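Local coordinates for protein neutral ceramidase (Pseudomonas aeruginosa, PDB 2ZWS) that hydrolyses the N-acyl linkage of ceramides to give sphingosine and a free fatty acid, and also runs the reverse synthesis, using a bound zinc ion, at residues Q371-T375 and R452-Q458; S533-G537 and I604-T608. All coordinates share one frame; numbering follows the deposited sequence.

Following the chain from the N terminus, contact 1 opens just after helix 365-370, at residues 371-375; a loop of 76 residues, containing strands 392-400, 403-407 and 435-439 and helix 414-428, returns it to helix 452-457, which closes the contact. Contact 2 opens later, at strand 533-535, and closes 66 residues on at residues 604-608, after a run of strands without helix. The two loops therefore follow one another in series and neither nest nor cross. Contact 1 ties a turn to a short helix of the N-terminal catalytic part, whereas contact 2 joins the end of strand 533-535 to the loop after strand 595-603 in the C-terminal beta-sandwich. Their centres lie about 54 Å apart, on opposite sides of the chain's centre.

Contact 1: Q371-T375 and R452-Q458; sequences QAEKT and REEYAAQ
A type II' turn from Gln-371 to Lys-374 packs against helix 452-457, Glu-373 and Ala-456 bringing their CA atoms to 5.6 Å. Tyr-455 presents its ring edge and hydroxyl to the turn: with CG anti to the backbone N (chi1 -177°), its ring reaches across and OH donates its proton to the backbone O of Gln-371 at 2.6 Å. That same carbonyl accepts the turn's own N-H from Lys-374, so two donors grip it. The Gln-371 side-chain OE1 comes within 2.9 Å of Tyr-455 OH, a close approach, and accepts from Lys-374 NZ, an ammonium with further bonds to Thr-465 O and Ala-325 O. One turn earlier, at the start of the helix, Arg-452 NH2 makes a salt bridge to Glu-373 OE2 at 2.8 Å. The carboxylate and guanidinium planes stand 50° apart, and the nitrogen meets OE2 from above the carboxylate plane. OE2 also lies at the edge of the Tyr-455 ring, 3.2 Å from CD2. Gln-458 folds back at the helix end, where its NE2 bonds to Tyr-455 O and sits over the ring centre, while a water links its OE1 to Thr-375 N. The arrangement is a beta turn packed on a short helix, near the zinc site but not part of it, Tyr-455 lying about 9 Å, side chain to side chain, from the zinc ligand Tyr-448.

Contact 2: S533-G537 and I604-T608; sequences SYRIG and IPPGT
This is mainly apolar packing between a strand end and a loop turn in the C-terminal beta-sandwich: strand 533-535 and the two residues after it, at the margin of one sheet, meet Ile-604 and the type II turn Pro-605 to Thr-608 that follow strand 595-603 of the other. The hydrogen bond across the two segments runs from Gly-537 N to Ile-604 O at 2.8 Å, with an N-H...O angle of 150°. Ile-604 also pairs through its backbone with Asp-538, so the bond lies next to the pairing of strands 539-545 and 595-603. The CB of Ile-604 points toward residues 533-537, and its CD1 meets Tyr-534 CB at 3.6 Å, the two side chains crossing at about a right angle. Val-540 and Val-641, one from each sheet, also touch Ile-604, which places it in the sandwich interior. The outer side of the contact belongs to Ile-536. With CG2 anti to the backbone N, this methyl lies against the Pro-605 and Pro-606 backbone, 3.7 Å from Pro-605 O, while the CG1-CD1 branch of Ile-536 runs antiparallel to the Thr-608 side chain. In the conformer described, Thr-608 OG1 donates to Pro-605 O at 3.1 Å, nearly along the C=O axis, and Thr-608 OG1 lies 3.2 Å from Ile-536 CG1.

Contact 1: Q371-T375 and R452-Q458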
# COMPACT_ATOMS: atom_id res chain seq x y z
N GLN A 371 0.63 -30.15 6.31
CA GLN A 371 0.33 -28.85 6.96
C GLN A 371 0.62 -28.82 8.48
O GLN A 371 0.52 -27.77 9.12
CB GLN A 371 -1.12 -28.44 6.68
CG GLN A 371 -1.39 -28.02 5.24
CD GLN A 371 -0.87 -26.62 4.92
OE1 GLN A 371 -0.49 -25.88 5.83
NE2 GLN A 371 -0.86 -26.26 3.63
N ALA A 372 0.97 -29.99 9.04
CA ALA A 372 1.54 -30.10 10.39
C ALA A 372 0.56 -29.61 11.45
O ALA A 372 -0.57 -30.10 11.51
CB ALA A 372 2.92 -29.40 10.48
N GLU A 373 0.94 -28.64 12.27
CA GLU A 373 0.06 -28.24 13.37
C GLU A 373 -1.19 -27.45 12.98
O GLU A 373 -2.05 -27.18 13.81
CB GLU A 373 0.81 -27.63 14.57
CG GLU A 373 2.02 -26.81 14.30
CD GLU A 373 3.24 -27.59 13.80
OE1 GLU A 373 3.83 -28.45 14.51
OE2 GLU A 373 3.61 -27.31 12.66
N LYS A 374 -1.29 -27.08 11.71
CA LYS A 374 -2.47 -26.38 11.25
C LYS A 374 -3.72 -27.27 11.29
O LYS A 374 -3.67 -28.45 10.94
CB LYS A 374 -2.23 -25.92 9.80
CG LYS A 374 -3.36 -25.03 9.22
CD LYS A 374 -3.04 -24.58 7.78
CE LYS A 374 -2.01 -23.46 7.77
NZ LYS A 374 -1.47 -23.31 6.38
N THR A 375 -4.84 -26.68 11.74
CA THR A 375 -6.13 -27.34 11.54
C THR A 375 -6.81 -26.61 10.38
O THR A 375 -7.18 -25.43 10.45
CB THR A 375 -7.00 -27.47 12.80
OG1 THR A 375 -7.56 -26.21 13.16
CG2 THR A 375 -6.18 -28.02 13.96
N ARG A 452 9.28 -21.64 11.34
CA ARG A 452 8.82 -22.99 11.74
C ARG A 452 8.25 -23.02 13.17
O ARG A 452 7.18 -23.61 13.43
CB ARG A 452 9.98 -24.01 11.59
CG ARG A 452 9.64 -25.44 12.04
CD ARG A 452 8.63 -26.06 11.11
NE ARG A 452 8.04 -27.33 11.55
CZ ARG A 452 6.89 -27.43 12.22
NH1 ARG A 452 6.41 -28.63 12.54
NH2 ARG A 452 6.22 -26.34 12.58
N GLU A 453 8.94 -22.34 14.07
CA GLU A 453 8.55 -22.32 15.50
C GLU A 453 7.26 -21.53 15.70
O GLU A 453 6.32 -21.99 16.37
CB GLU A 453 9.68 -21.76 16.36
CG GLU A 453 10.99 -22.57 16.27
CD GLU A 453 11.98 -22.11 15.17
OE1 GLU A 453 11.60 -21.44 14.17
OE2 GLU A 453 13.19 -22.45 15.32
N GLU A 454 7.17 -20.35 15.08
CA GLU A 454 5.93 -19.59 15.13
C GLU A 454 4.76 -20.37 14.54
O GLU A 454 3.65 -20.33 15.06
CB GLU A 454 6.07 -18.27 14.36
CG GLU A 454 6.93 -17.25 15.06
CD GLU A 454 7.50 -16.22 14.12
OE1 GLU A 454 7.15 -16.23 12.92
OE2 GLU A 454 8.32 -15.40 14.58
N TYR A 455 5.01 -21.02 13.40
CA TYR A 455 3.97 -21.77 12.71
C TYR A 455 3.32 -22.76 13.65
O TYR A 455 2.09 -22.90 13.65
CB TYR A 455 4.55 -22.51 11.51
CG TYR A 455 3.53 -23.25 10.69
CD1 TYR A 455 2.95 -22.66 9.56
CD2 TYR A 455 3.18 -24.58 11.01
CE1 TYR A 455 2.03 -23.34 8.78
CE2 TYR A 455 2.24 -25.28 10.24
CZ TYR A 455 1.68 -24.64 9.11
OH TYR A 455 0.77 -25.31 8.34
N ALA A 456 4.15 -23.44 14.47
CA ALA A 456 3.64 -24.49 15.37
C ALA A 456 2.61 -23.97 16.36
O ALA A 456 1.69 -24.70 16.75
CB ALA A 456 4.78 -25.19 16.10
N ALA A 457 2.75 -22.71 16.75
CA ALA A 457 1.82 -22.09 17.70
C ALA A 457 0.45 -21.81 17.10
O ALA A 457 -0.54 -21.75 17.81
CB ALA A 457 2.42 -20.82 18.28
N GLN A 458 0.41 -21.62 15.78
CA GLN A 458 -0.86 -21.38 15.05
C GLN A 458 -1.70 -20.23 15.59
O GLN A 458 -2.92 -20.35 15.71
CB GLN A 458 -1.69 -22.67 14.88
CG GLN A 458 -1.11 -23.66 13.89
CD GLN A 458 -1.21 -23.18 12.45
OE1 GLN A 458 -2.30 -22.99 11.92
NE2 GLN A 458 -0.06 -23.01 11.80
O HOH W 1 -4.63 -23.75 12.61

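Contact 2: S533-G537 and I604-T608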
# COMPACT_ATOMS: atom_id res chain seq x y z
N SER A 533 -18.84 33.00 9.74
CA SER A 533 -17.42 33.12 10.10
C SER A 533 -16.95 31.96 10.96
O SER A 533 -17.74 31.30 11.64
CB SER A 533 -17.18 34.44 10.85
OG SER A 533 -17.70 34.38 12.18
N TYR A 534 -15.63 31.71 10.92
CA TYR A 534 -15.00 30.65 11.69
C TYR A 534 -13.66 31.14 12.20
O TYR A 534 -13.13 32.13 11.69
CB TYR A 534 -14.73 29.41 10.81
CG TYR A 534 -15.96 28.75 10.23
CD1 TYR A 534 -16.55 29.21 9.06
CD2 TYR A 534 -16.52 27.65 10.85
CE1 TYR A 534 -17.68 28.59 8.52
CE2 TYR A 534 -17.65 27.02 10.32
CZ TYR A 534 -18.21 27.50 9.17
OH TYR A 534 -19.32 26.90 8.64
N ARG A 535 -13.13 30.43 13.20
CA ARG A 535 -11.80 30.69 13.75
C ARG A 535 -10.90 29.51 13.42
O ARG A 535 -11.37 28.40 13.15
CB ARG A 535 -11.87 30.84 15.27
CG ARG A 535 -12.86 31.89 15.74
CD ARG A 535 -12.51 32.40 17.12
NE ARG A 535 -13.20 33.66 17.40
CZ ARG A 535 -12.70 34.87 17.12
NH1 ARG A 535 -11.49 34.99 16.57
NH2 ARG A 535 -13.40 35.96 17.41
N ILE A 536 -9.59 29.73 13.48
CA ILE A 536 -8.64 28.64 13.32
C ILE A 536 -8.96 27.55 14.35
O ILE A 536 -9.22 27.85 15.53
CB ILE A 536 -7.18 29.14 13.41
CG1 ILE A 536 -6.82 29.92 12.15
CG2 ILE A 536 -6.23 27.96 13.58
CD1 ILE A 536 -5.44 30.61 12.18
N GLY A 537 -8.97 26.30 13.90
CA GLY A 537 -9.28 25.18 14.76
C GLY A 537 -10.72 24.72 14.60
O GLY A 537 -11.06 23.62 15.01
N ILE A 604 -9.89 23.91 9.86
CA ILE A 604 -9.02 25.05 9.53
C ILE A 604 -7.76 24.99 10.38
O ILE A 604 -7.85 25.14 11.61
CB ILE A 604 -9.76 26.41 9.75
CG1 ILE A 604 -11.05 26.48 8.94
CG2 ILE A 604 -8.85 27.57 9.40
CD1 ILE A 604 -12.08 27.43 9.51
N PRO A 605 -6.60 24.71 9.75
CA PRO A 605 -5.37 24.49 10.53
C PRO A 605 -4.67 25.77 10.97
O PRO A 605 -4.88 26.82 10.36
CB PRO A 605 -4.49 23.72 9.55
CG PRO A 605 -4.83 24.32 8.23
CD PRO A 605 -6.35 24.55 8.30
N PRO A 606 -3.80 25.69 12.00
CA PRO A 606 -2.95 26.83 12.36
C PRO A 606 -2.19 27.33 11.15
O PRO A 606 -1.72 26.53 10.34
CB PRO A 606 -1.97 26.22 13.37
CG PRO A 606 -2.74 25.09 13.99
CD PRO A 606 -3.60 24.53 12.89
N GLY A 607 -2.10 28.65 11.01
CA GLY A 607 -1.39 29.23 9.90
C GLY A 607 -2.21 29.62 8.69
O GLY A 607 -1.65 30.15 7.73
N THR A 608 -3.52 29.37 8.69
CA THR A 608 -4.38 29.79 7.59
C THR A 608 -4.57 31.31 7.64
O THR A 608 -4.82 31.85 8.72
CB THR A 608 -5.78 29.15 7.68
OG1 THR A 608 -6.24 29.24 9.03
CG2 THR A 608 -5.71 27.70 7.29